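Local coordinates for putative uncharacterized protein PH1404 (Pyrococcus horikoshii, PDB 3AF6) that probably terminates archaeal transcription by cutting nascent RNA, acting as a zinc-dependent nuclease of the metallo-beta-lactamase superfamily, at residues 409-412 against 413-416; 433-436 against 437-440; 444-447 against 448-451; 480-483 against 484-487; 488-491 against 492-495. All blocks are in the same frame, centred on the assembly; numbering follows the deposited sequence.

Interaction 1: residues 409-412 against 413-416; sequences EKRL and IEVI
Arg-411 and Glu-414 run out together from adjacent turns on the outer face of helix 405-420, with guanidinium and carboxylate planes 33° apart. What meets is the aliphatic part of the arginine: its CD comes within 4.0 Å of Glu-414 OE2, while NE stays 5.1 Å from that oxygen, so opposite charges are near each other without a salt bridge. Two kinks, about the CB-CG and CG-CD bonds, carry the guanidinium back along the helix to Glu-407, its ionic partner, whereas Glu-414 runs straight out from CB. On the inner face Leu-412 and Ile-416 stand one turn apart. With CG1 beside its backbone N (chi1 -71°), Ile-416 reaches back over the preceding turn, and its CD1 meets Leu-412 CG at 4.3 Å. Ile-413 swings CG1 in a similar way over Glu-409 O.

Regular i to i+4 backbone hydrogen bonds fix these spacings. Val-415 N to Arg-411 O is nearly straight at 2.9 Å, and Ile-413 N binds Glu-409 O at 3.2 Å. The result is an amphipathic helix, with Lys-410 and Glu-414 exposed and Leu-412, Val-415 and Ile-416 buried.

That buried face packs on the parallel sheet of the beta-CASP region: Leu-412 on Ile-428 of strand 425-429 and Ile-546 of strand 544-547, Val-415 also on Ile-546, and Ile-416 on Val-426. Along one flank Ile-413 touches Leu-443 and Tyr-446 of helix 435-447, and Glu-409 forms a salt bridge with Arg-374.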
loop_
_atom_site.group_PDB
_atom_site.type_symbol
_atom_site.label_atom_id
_atom_site.label_comp_id
_atom_site.label_asym_id
_atom_site.label_seq_id
_atom_site.Cartn_x
_atom_site.Cartn_y
_atom_site.Cartn_z
ATOM N N GLU A 409 -8.707 -24.020 -3.475
ATOM C CA GLU A 409 -7.537 -24.587 -2.817
ATOM C C GLU A 409 -7.376 -26.031 -3.267
ATOM O O GLU A 409 -6.286 -26.465 -3.643
ATOM C CB GLU A 409 -7.727 -24.545 -1.305
ATOM C CG GLU A 409 -6.505 -24.942 -0.518
ATOM C CD GLU A 409 -6.750 -24.929 0.980
ATOM O OE1 GLU A 409 -7.273 -25.943 1.509
ATOM O OE2 GLU A 409 -6.427 -23.900 1.625
ATOM N N LYS A 410 -8.477 -26.768 -3.240
ATOM C CA LYS A 410 -8.445 -28.159 -3.638
ATOM C C LYS A 410 -8.121 -28.341 -5.111
ATOM O O LYS A 410 -7.471 -29.315 -5.491
ATOM C CB LYS A 410 -9.774 -28.839 -3.301
ATOM C CG LYS A 410 -10.061 -28.916 -1.801
ATOM C CD LYS A 410 -11.183 -29.889 -1.509
ATOM C CE LYS A 410 -11.547 -29.912 -0.032
ATOM N NZ LYS A 410 -12.563 -30.970 0.239
ATOM N N ARG A 411 -8.566 -27.402 -5.939
ATOM C CA ARG A 411 -8.317 -27.476 -7.374
ATOM C C ARG A 411 -6.839 -27.182 -7.649
ATOM O O ARG A 411 -6.232 -27.775 -8.528
ATOM C CB ARG A 411 -9.202 -26.467 -8.108
ATOM C CG ARG A 411 -9.398 -26.769 -9.583
ATOM C CD ARG A 411 -10.706 -27.512 -9.851
ATOM N NE ARG A 411 -11.870 -26.642 -9.691
ATOM C CZ ARG A 411 -13.124 -27.003 -9.958
ATOM N NH1 ARG A 411 -13.395 -28.226 -10.402
ATOM N NH2 ARG A 411 -14.114 -26.136 -9.781
ATOM N N LEU A 412 -6.269 -26.265 -6.878
ATOM C CA LEU A 412 -4.869 -25.903 -7.033
ATOM C C LEU A 412 -3.953 -27.095 -6.744
ATOM O O LEU A 412 -2.976 -27.325 -7.457
ATOM C CB LEU A 412 -4.517 -24.745 -6.095
ATOM C CG LEU A 412 -3.033 -24.366 -6.050
ATOM C CD1 LEU A 412 -2.612 -23.833 -7.406
ATOM C CD2 LEU A 412 -2.780 -23.332 -4.974
ATOM N N ILE A 413 -4.262 -27.837 -5.686
ATOM C CA ILE A 413 -3.475 -29.007 -5.307
ATOM C C ILE A 413 -3.679 -30.104 -6.334
ATOM O O ILE A 413 -2.767 -30.874 -6.634
ATOM C CB ILE A 413 -3.906 -29.549 -3.938
ATOM C CG1 ILE A 413 -3.517 -28.560 -2.847
ATOM C CG2 ILE A 413 -3.272 -30.889 -3.689
ATOM C CD1 ILE A 413 -2.042 -28.197 -2.867
ATOM N N GLU A 414 -4.894 -30.156 -6.863
ATOM C CA GLU A 414 -5.277 -31.140 -7.855
ATOM C C GLU A 414 -4.436 -30.967 -9.111
ATOM O O GLU A 414 -3.692 -31.872 -9.494
ATOM C CB GLU A 414 -6.760 -30.973 -8.168
ATOM C CG GLU A 414 -7.313 -31.894 -9.222
ATOM C CD GLU A 414 -8.822 -31.751 -9.353
ATOM O OE1 GLU A 414 -9.408 -32.379 -10.263
ATOM O OE2 GLU A 414 -9.423 -31.012 -8.538
ATOM N N VAL A 415 -4.542 -29.797 -9.738
ATOM C CA VAL A 415 -3.795 -29.493 -10.958
ATOM C C VAL A 415 -2.293 -29.744 -10.814
ATOM O O VAL A 415 -1.652 -30.247 -11.738
ATOM C CB VAL A 415 -4.030 -28.023 -11.400
ATOM C CG1 VAL A 415 -3.047 -27.633 -12.504
ATOM C CG2 VAL A 415 -5.458 -27.865 -11.896
ATOM N N ILE A 416 -1.734 -29.389 -9.660
ATOM C CA ILE A 416 -0.310 -29.593 -9.420
ATOM C C ILE A 416 0.045 -31.081 -9.494
ATOM O O ILE A 416 1.026 -31.459 -10.137
ATOM C CB ILE A 416 0.117 -29.026 -8.044
ATOM C CG1 ILE A 416 0.080 -27.500 -8.082
ATOM C CG2 ILE A 416 1.516 -29.504 -7.683
ATOM C CD1 ILE A 416 0.453 -26.848 -6.770
#

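Interaction 2: residues 433-436 against 437-440; sequences VGRA and QEVM
Ala-436 and Gln-437, the two residues most enclosed here, form the first turn of helix 435-447, with Arg-435 next to them. The Gln-437 side chain leaves CB beside its own backbone N, bends at chi2 (77°) and folds back beside the Ala-436 methyl toward the loop before the helix. From the following turn Met-440 lays its chain across the Ala-436 carbonyl, SD being 3.6 Å from Ala-436 O.

Arg-435 runs alongside Glu-438. Its NH1 touches Glu-438 CB at 3.7 Å, yet the charged ends miss each other, NH1 remaining 4.8 Å from OE1. NH1 instead donates to the carbonyl of Phe-591, and Glu-438 OE2 accepts from the backbone N of Arg-374.

Gly-434 is the N-cap, and its phi of 109° and psi of -120° suit glycine. Its carbonyl accepts a weak bond from Glu-438 N, whereas Val-439 N reaches Arg-435 O at 2.8 Å.

Chemically, the charged ends of Arg-435 and Glu-438 find backbone partners in other loops. The direct link to the metal site is Val-433 O, which accepts from the zinc ligand His-258; the Arg-435 side chain is about 7 Å from a zinc ion.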
loop_
_atom_site.group_PDB
_atom_site.type_symbol
_atom_site.label_atom_id
_atom_site.label_comp_id
_atom_site.label_asym_id
_atom_site.label_seq_id
_atom_site.Cartn_x
_atom_site.Cartn_y
_atom_site.Cartn_z
ATOM N N VAL A 433 3.359 -8.570 -4.792
ATOM C CA VAL A 433 2.515 -8.322 -3.632
ATOM C C VAL A 433 1.072 -8.721 -3.945
ATOM O O VAL A 433 0.578 -8.494 -5.052
ATOM C CB VAL A 433 2.527 -6.838 -3.246
ATOM C CG1 VAL A 433 1.748 -6.635 -1.949
ATOM C CG2 VAL A 433 3.942 -6.360 -3.092
ATOM N N GLY A 434 0.391 -9.313 -2.970
ATOM C CA GLY A 434 -0.980 -9.736 -3.205
ATOM C C GLY A 434 -1.136 -11.250 -3.294
ATOM O O GLY A 434 -0.804 -11.964 -2.347
ATOM N N ARG A 435 -1.629 -11.741 -4.430
ATOM C CA ARG A 435 -1.842 -13.169 -4.619
ATOM C C ARG A 435 -0.641 -14.046 -4.260
ATOM O O ARG A 435 -0.812 -15.138 -3.708
ATOM C CB ARG A 435 -2.259 -13.476 -6.066
ATOM C CG ARG A 435 -3.559 -12.813 -6.564
ATOM C CD ARG A 435 -4.650 -12.734 -5.496
ATOM N NE ARG A 435 -4.492 -11.552 -4.646
ATOM C CZ ARG A 435 -4.719 -11.528 -3.333
ATOM N NH1 ARG A 435 -5.114 -12.628 -2.699
ATOM N NH2 ARG A 435 -4.549 -10.403 -2.653
ATOM N N ALA A 436 0.567 -13.580 -4.572
ATOM C CA ALA A 436 1.766 -14.359 -4.293
ATOM C C ALA A 436 1.792 -14.898 -2.862
ATOM O O ALA A 436 1.832 -16.108 -2.654
ATOM C CB ALA A 436 3.016 -13.523 -4.562
ATOM N N GLN A 437 1.762 -14.002 -1.879
ATOM C CA GLN A 437 1.797 -14.415 -0.488
ATOM C C GLN A 437 0.587 -15.260 -0.076
ATOM O O GLN A 437 0.704 -16.159 0.768
ATOM C CB GLN A 437 1.901 -13.195 0.429
ATOM C CG GLN A 437 3.267 -12.545 0.446
ATOM C CD GLN A 437 3.545 -11.693 -0.793
ATOM O OE1 GLN A 437 4.705 -11.399 -1.098
ATOM N NE2 GLN A 437 2.479 -11.276 -1.503
ATOM N N GLU A 438 -0.571 -14.972 -0.668
ATOM C CA GLU A 438 -1.777 -15.718 -0.339
ATOM C C GLU A 438 -1.657 -17.159 -0.794
ATOM O O GLU A 438 -1.978 -18.089 -0.048
ATOM C CB GLU A 438 -2.997 -15.091 -0.999
ATOM C CG GLU A 438 -4.303 -15.778 -0.631
ATOM C CD GLU A 438 -4.728 -15.518 0.804
ATOM O OE1 GLU A 438 -4.100 -14.685 1.482
ATOM O OE2 GLU A 438 -5.710 -16.139 1.255
ATOM N N VAL A 439 -1.221 -17.343 -2.034
ATOM C CA VAL A 439 -1.053 -18.683 -2.572
ATOM C C VAL A 439 0.090 -19.354 -1.821
ATOM O O VAL A 439 0.091 -20.577 -1.626
ATOM C CB VAL A 439 -0.740 -18.646 -4.076
ATOM C CG1 VAL A 439 -0.353 -20.036 -4.574
ATOM C CG2 VAL A 439 -1.953 -18.132 -4.831
ATOM N N MET A 440 1.062 -18.562 -1.384
ATOM C CA MET A 440 2.170 -19.135 -0.630
ATOM C C MET A 440 1.604 -19.799 0.612
ATOM O O MET A 440 1.851 -20.977 0.844
ATOM C CB MET A 440 3.192 -18.063 -0.235
ATOM C CG MET A 440 4.341 -17.929 -1.229
ATOM S SD MET A 440 5.120 -16.320 -1.125
ATOM C CE MET A 440 6.293 -16.558 0.247
#

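Interaction 3: residues 444-447 against 448-451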
loop_
_atom_site.group_PDB
_atom_site.type_symbol
_atom_site.label_atom_id
_atom_site.label_comp_id
_atom_site.label_asym_id
_atom_site.label_seq_id
_atom_site.Cartn_x
_atom_site.Cartn_y
_atom_site.Cartn_z
ATOM N N GLU A 444 1.915 -23.513 2.008
ATOM C CA GLU A 444 2.701 -23.683 3.227
ATOM C C GLU A 444 1.943 -24.470 4.306
ATOM O O GLU A 444 2.551 -25.194 5.091
ATOM C CB GLU A 444 3.129 -22.312 3.757
ATOM C CG GLU A 444 4.232 -22.338 4.808
ATOM C CD GLU A 444 3.743 -22.770 6.182
ATOM O OE1 GLU A 444 2.749 -22.192 6.675
ATOM O OE2 GLU A 444 4.364 -23.679 6.774
ATOM N N GLU A 445 0.622 -24.327 4.355
ATOM C CA GLU A 445 -0.151 -25.080 5.332
ATOM C C GLU A 445 -0.305 -26.474 4.768
ATOM O O GLU A 445 -0.392 -27.457 5.502
ATOM C CB GLU A 445 -1.538 -24.474 5.556
ATOM C CG GLU A 445 -2.422 -25.315 6.489
ATOM C CD GLU A 445 -3.640 -24.563 6.992
ATOM O OE1 GLU A 445 -4.523 -24.238 6.171
ATOM O OE2 GLU A 445 -3.714 -24.295 8.213
ATOM N N TYR A 446 -0.339 -26.552 3.449
ATOM C CA TYR A 446 -0.480 -27.827 2.783
ATOM C C TYR A 446 0.844 -28.568 2.866
ATOM O O TYR A 446 0.891 -29.791 2.749
ATOM C CB TYR A 446 -0.867 -27.606 1.327
ATOM C CG TYR A 446 -0.895 -28.867 0.518
ATOM C CD1 TYR A 446 -1.851 -29.849 0.756
ATOM C CD2 TYR A 446 0.056 -29.092 -0.472
ATOM C CE1 TYR A 446 -1.859 -31.036 0.024
ATOM C CE2 TYR A 446 0.061 -30.270 -1.213
ATOM C CZ TYR A 446 -0.895 -31.242 -0.960
ATOM O OH TYR A 446 -0.858 -32.426 -1.672
ATOM N N ALA A 447 1.919 -27.814 3.064
ATOM C CA ALA A 447 3.253 -28.392 3.167
ATOM C C ALA A 447 3.431 -29.134 4.493
ATOM O O ALA A 447 3.925 -30.259 4.519
ATOM C CB ALA A 447 4.304 -27.296 3.037
ATOM N N ARG A 448 3.019 -28.489 5.581
ATOM C CA ARG A 448 3.126 -29.040 6.926
ATOM C C ARG A 448 2.347 -30.322 7.181
ATOM O O ARG A 448 2.420 -30.877 8.277
ATOM C CB ARG A 448 2.698 -27.999 7.957
ATOM C CG ARG A 448 3.651 -26.832 8.085
ATOM C CD ARG A 448 3.089 -25.779 9.013
ATOM N NE ARG A 448 1.733 -25.406 8.624
ATOM C CZ ARG A 448 1.082 -24.354 9.105
ATOM N NH1 ARG A 448 1.667 -23.563 9.996
ATOM N NH2 ARG A 448 -0.156 -24.096 8.703
ATOM N N ILE A 449 1.593 -30.791 6.194
ATOM C CA ILE A 449 0.841 -32.026 6.373
ATOM C C ILE A 449 1.241 -33.056 5.320
ATOM O O ILE A 449 0.530 -34.033 5.079
ATOM C CB ILE A 449 -0.699 -31.771 6.345
ATOM C CG1 ILE A 449 -1.167 -31.341 4.948
ATOM C CG2 ILE A 449 -1.054 -30.713 7.386
ATOM C CD1 ILE A 449 -1.595 -32.493 4.050
ATOM N N GLY A 450 2.393 -32.828 4.699
ATOM C CA GLY A 450 2.892 -33.751 3.696
ATOM C C GLY A 450 2.171 -33.715 2.365
ATOM O O GLY A 450 1.322 -34.569 2.074
ATOM N N GLY A 451 2.516 -32.724 1.548
ATOM C CA GLY A 451 1.903 -32.595 0.240
ATOM C C GLY A 451 2.823 -31.887 -0.736
ATOM O O GLY A 451 2.695 -32.033 -1.955
#
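Arg-448 is held between two glutamates of helix 435-447 in a small salt-bridge network. Its NH2 meets Glu-445 OE2 at 3.6 Å, with Glu-445 CG at the guanidinium edge, near its plane. Glu-444 comes instead over a face: OE1 sits 3.6 Å above the guanidinium centre, the two flat groups being turned 73° apart. The Glu-444 OE2 to Arg-448 NE pair is long at 3.7 Å and rests on charge alone. A bend at chi3 (-52°) brings the arginine back to this pair. Glu-445 has a second partner, its OE1 making a salt bridge with Arg-374.

Beneath the charges the chain forms a type I beta turn from Ala-447 to Gly-450. Gly-450 N donates to Ala-447 O at 3.0 Å, closing the turn, and the bond from Arg-448 N to Glu-444 O is weak. Further out the chain doubles back along Tyr-446, whose CZ lies 3.3 Å from Gly-451 CA, while Ile-449 CD1 approaches Tyr-446 CD1 at 4.2 Å.

In the fold, the turn follows helix 435-447 and leads to strand 456-459. Tyr-446 leans on His-417 of helix 405-420, and Ala-447 on Ile-452 and Ile-496.

Interaction 4: residues 480-483 against 484-487; sequences LREQ and IFKE
Phe-485 folds back on Arg-481 and Glu-482 where the short helix 478-482 of the beta-CASP region runs out into a loop. Its chi1 of 56° sets CG between the backbone N and the carbonyl carbon, and from there the ring lies along the helix end. Beyond CB, the Arg-481 carbonyl oxygen sits over one face, near CD2, 3.9 Å above the ring plane and toward the rim. Farther out, CE2 rests 3.4 Å from Arg-481 CG and also meets CD, so the arginine's aliphatic stem covers this corner of the ring. The guanidinium is turned 66° from the ring and extends past it; a sulfate ion, probably from the crystallisation liquor, lies about 4 Å from the arginine side chain. At the tip CZ approaches Glu-482 OE2 at 3.6 Å, the carboxylate standing almost perpendicular to the ring (86°).

Glu-482 is itself held by Lys-486, the two side chains running in the same direction. On the buried side Leu-480 and Ile-484 meet methyl to methyl, CD2 to CD1 at 3.8 Å, while Leu-480 touches Leu-375 and Ile-484 touches Asn-490. In the salt bridge Lys-486 NZ approaches Glu-482 OE1 at 3.2 Å, on the syn lone pair.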
loop_
_atom_site.group_PDB
_atom_site.type_symbol
_atom_site.label_atom_id
_atom_site.label_comp_id
_atom_site.label_asym_id
_atom_site.label_seq_id
_atom_site.Cartn_x
_atom_site.Cartn_y
_atom_site.Cartn_z
ATOM N N LEU A 480 -2.424 -14.850 11.968
ATOM C CA LEU A 480 -1.120 -14.834 11.330
ATOM C C LEU A 480 -0.171 -13.892 12.071
ATOM O O LEU A 480 1.038 -14.106 12.069
ATOM C CB LEU A 480 -1.267 -14.392 9.875
ATOM C CG LEU A 480 -0.362 -15.041 8.831
ATOM C CD1 LEU A 480 -0.698 -14.472 7.463
ATOM C CD2 LEU A 480 1.086 -14.791 9.168
ATOM N N ARG A 481 -0.716 -12.860 12.713
ATOM C CA ARG A 481 0.111 -11.899 13.436
ATOM C C ARG A 481 0.812 -12.500 14.639
ATOM O O ARG A 481 2.040 -12.472 14.730
ATOM C CB ARG A 481 -0.712 -10.715 13.922
ATOM C CG ARG A 481 0.156 -9.664 14.590
ATOM C CD ARG A 481 -0.649 -8.721 15.441
ATOM N NE ARG A 481 -1.895 -8.381 14.781
ATOM C CZ ARG A 481 -2.701 -7.406 15.180
ATOM N NH1 ARG A 481 -3.826 -7.172 14.515
ATOM N NH2 ARG A 481 -2.372 -6.662 16.232
ATOM N N GLU A 482 0.022 -13.018 15.576
ATOM C CA GLU A 482 0.562 -13.631 16.786
ATOM C C GLU A 482 1.490 -14.780 16.384
ATOM O O GLU A 482 2.549 -14.986 16.978
ATOM C CB GLU A 482 -0.584 -14.152 17.662
ATOM C CG GLU A 482 -1.638 -13.097 18.010
ATOM C CD GLU A 482 -1.099 -11.965 18.883
ATOM O OE1 GLU A 482 -0.634 -12.247 20.009
ATOM O OE2 GLU A 482 -1.146 -10.790 18.449
ATOM N N GLN A 483 1.082 -15.513 15.355
ATOM C CA GLN A 483 1.856 -16.632 14.844
ATOM C C GLN A 483 3.215 -16.149 14.342
ATOM O O GLN A 483 4.055 -16.953 13.942
ATOM C CB GLN A 483 1.097 -17.294 13.696
ATOM C CG GLN A 483 1.691 -18.602 13.212
ATOM C CD GLN A 483 0.869 -19.221 12.104
ATOM O OE1 GLN A 483 -0.349 -19.042 12.049
ATOM N NE2 GLN A 483 1.524 -19.971 11.225
ATOM N N ILE A 484 3.422 -14.834 14.356
ATOM C CA ILE A 484 4.680 -14.261 13.896
ATOM C C ILE A 484 5.595 -13.936 15.064
ATOM O O ILE A 484 6.388 -14.775 15.484
ATOM C CB ILE A 484 4.474 -12.953 13.069
ATOM C CG1 ILE A 484 3.710 -13.242 11.777
ATOM C CG2 ILE A 484 5.831 -12.326 12.736
ATOM C CD1 ILE A 484 4.467 -14.076 10.777
ATOM N N PHE A 485 5.472 -12.726 15.602
ATOM C CA PHE A 485 6.342 -12.316 16.691
ATOM C C PHE A 485 6.250 -13.138 17.972
ATOM O O PHE A 485 7.281 -13.593 18.483
ATOM C CB PHE A 485 6.170 -10.818 16.996
ATOM C CG PHE A 485 4.762 -10.396 17.303
ATOM C CD1 PHE A 485 4.134 -10.790 18.480
ATOM C CD2 PHE A 485 4.079 -9.558 16.429
ATOM C CE1 PHE A 485 2.842 -10.353 18.784
ATOM C CE2 PHE A 485 2.790 -9.114 16.722
ATOM C CZ PHE A 485 2.170 -9.512 17.902
ATOM N N LYS A 486 5.040 -13.352 18.484
ATOM C CA LYS A 486 4.876 -14.121 19.715
ATOM C C LYS A 486 5.659 -15.437 19.706
ATOM O O LYS A 486 6.290 -15.787 20.705
ATOM C CB LYS A 486 3.389 -14.370 19.994
ATOM C CG LYS A 486 2.645 -13.107 20.429
ATOM C CD LYS A 486 3.346 -12.429 21.619
ATOM C CE LYS A 486 2.630 -11.161 22.057
ATOM N NZ LYS A 486 1.244 -11.452 22.503
ATOM N N GLU A 487 5.630 -16.154 18.584
ATOM C CA GLU A 487 6.361 -17.412 18.470
ATOM C C GLU A 487 7.613 -17.218 17.624
ATOM O O GLU A 487 7.813 -16.167 17.010
ATOM C CB GLU A 487 5.496 -18.496 17.824
ATOM C CG GLU A 487 4.507 -19.187 18.760
ATOM C CD GLU A 487 3.526 -18.227 19.414
ATOM O OE1 GLU A 487 3.936 -17.485 20.332
ATOM O OE2 GLU A 487 2.342 -18.213 19.009
#

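Interaction 5: residues 488-491 against 492-495; sequences GYNP and FLSE
Asn-490 is extended, but Pro-491, Phe-492 and Leu-493 after it have helix-like angles, and the chain curls so that Leu-493 N makes a weak bond to Asn-490 O at 3.1 Å. The Asn-490 side chain also holds this curl. With CG anti to the backbone N (chi1 -156°), its OD1 accepts from Phe-492 N at 3.2 Å, in the carbonyl plane and on a lone pair. This side-chain acceptor two residues ahead of the donor is the hydrogen bond of an Asx turn.

The same oxygen lies 3.3 Å from both CB and CD1 of Phe-492, with amide and ring planes 55° apart. Leu-493 crosses Asn-490 at about a right angle and places CD1 3.4 Å from Asn-490 CB. Pro-491 O touches Ser-494 CB at 3.3 Å, and Ser-494 OG turns to make a weak bond with Ile-496 N.

The segment belongs to the loop joining helix 478-482 to strand 497-499. Phe-492 touches Met-441 of helix 435-447 and Thr-466 and Thr-470 of helix 462-471; Pro-491 and Ser-494 touch Glu-444, and Leu-493 touches Leu-148.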
loop_
_atom_site.group_PDB
_atom_site.type_symbol
_atom_site.label_atom_id
_atom_site.label_comp_id
_atom_site.label_asym_id
_atom_site.label_seq_id
_atom_site.Cartn_x
_atom_site.Cartn_y
_atom_site.Cartn_z
ATOM N N GLY A 488 8.462 -18.238 17.612
ATOM C CA GLY A 488 9.676 -18.182 16.822
ATOM C C GLY A 488 9.336 -18.768 15.470
ATOM O O GLY A 488 10.215 -19.037 14.652
ATOM N N TYR A 489 8.037 -18.962 15.243
ATOM C CA TYR A 489 7.543 -19.527 13.991
ATOM C C TYR A 489 7.222 -18.464 12.951
ATOM O O TYR A 489 6.980 -17.303 13.283
ATOM C CB TYR A 489 6.290 -20.370 14.237
ATOM C CG TYR A 489 5.765 -21.047 12.988
ATOM C CD1 TYR A 489 6.600 -21.852 12.206
ATOM C CD2 TYR A 489 4.438 -20.889 12.586
ATOM C CE1 TYR A 489 6.126 -22.484 11.054
ATOM C CE2 TYR A 489 3.954 -21.518 11.435
ATOM C CZ TYR A 489 4.804 -22.313 10.675
ATOM O OH TYR A 489 4.338 -22.940 9.538
ATOM N N ASN A 490 7.210 -18.882 11.689
ATOM C CA ASN A 490 6.921 -17.983 10.585
ATOM C C ASN A 490 6.750 -18.795 9.302
ATOM O O ASN A 490 7.714 -19.355 8.782
ATOM C CB ASN A 490 8.067 -16.989 10.423
ATOM C CG ASN A 490 7.634 -15.720 9.746
ATOM O OD1 ASN A 490 7.048 -15.753 8.666
ATOM N ND2 ASN A 490 7.915 -14.586 10.378
ATOM N N PRO A 491 5.518 -18.868 8.774
ATOM C CA PRO A 491 5.237 -19.620 7.546
ATOM C C PRO A 491 5.949 -19.094 6.297
ATOM O O PRO A 491 6.070 -19.806 5.302
ATOM C CB PRO A 491 3.718 -19.535 7.432
ATOM C CG PRO A 491 3.423 -18.203 8.033
ATOM C CD PRO A 491 4.298 -18.212 9.269
ATOM N N PHE A 492 6.412 -17.849 6.349
ATOM C CA PHE A 492 7.115 -17.257 5.215
ATOM C C PHE A 492 8.551 -17.763 5.173
ATOM O O PHE A 492 9.155 -17.866 4.104
ATOM C CB PHE A 492 7.112 -15.727 5.318
ATOM C CG PHE A 492 5.742 -15.117 5.248
ATOM C CD1 PHE A 492 5.271 -14.319 6.287
ATOM C CD2 PHE A 492 4.915 -15.360 4.155
ATOM C CE1 PHE A 492 3.993 -13.774 6.241
ATOM C CE2 PHE A 492 3.635 -14.819 4.097
ATOM C CZ PHE A 492 3.172 -14.024 5.142
ATOM N N LEU A 493 9.091 -18.072 6.349
ATOM C CA LEU A 493 10.454 -18.579 6.469
ATOM C C LEU A 493 10.548 -20.034 6.009
ATOM O O LEU A 493 11.643 -20.530 5.737
ATOM C CB LEU A 493 10.931 -18.492 7.922
ATOM C CG LEU A 493 11.134 -17.136 8.595
ATOM C CD1 LEU A 493 11.392 -17.350 10.080
ATOM C CD2 LEU A 493 12.296 -16.403 7.947
ATOM N N SER A 494 9.403 -20.708 5.937
ATOM C CA SER A 494 9.346 -22.108 5.526
ATOM C C SER A 494 10.440 -22.471 4.527
ATOM O O SER A 494 10.560 -21.854 3.461
ATOM C CB SER A 494 7.980 -22.426 4.921
ATOM O OG SER A 494 7.954 -23.747 4.409
ATOM N N GLU A 495 11.233 -23.481 4.877
ATOM C CA GLU A 495 12.327 -23.915 4.020
ATOM C C GLU A 495 11.846 -24.602 2.740
ATOM O O GLU A 495 12.612 -25.312 2.086
ATOM C CB GLU A 495 13.275 -24.845 4.799
ATOM C CG GLU A 495 12.674 -26.186 5.236
ATOM C CD GLU A 495 13.684 -27.084 5.961
ATOM O OE1 GLU A 495 14.144 -26.707 7.063
ATOM O OE2 GLU A 495 14.022 -28.168 5.427
#

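All five contacts belong to the beta-CASP region. Interaction 2 is the one next to the active site: Val-433 is about 4 Å from the zinc ligand His-258, side chain to side chain. Helix 435-447 runs outward from there to interaction 3, the centres 16 Å apart, and interaction 1 packs along it, Leu-412 CD2 lying 4.1 Å from Val-439 CG1. Interaction 4 runs from the end of helix 478-482 into the loop that holds interaction 5, with centres 10 Å apart; Leu-480 CD2 meets Phe-492 CE1 at 4.2 Å. Tyr-489 OH links this loop to interaction 3 through a weak hydrogen bond from Arg-448 NH1, whereas interactions 1 and 4 do not touch.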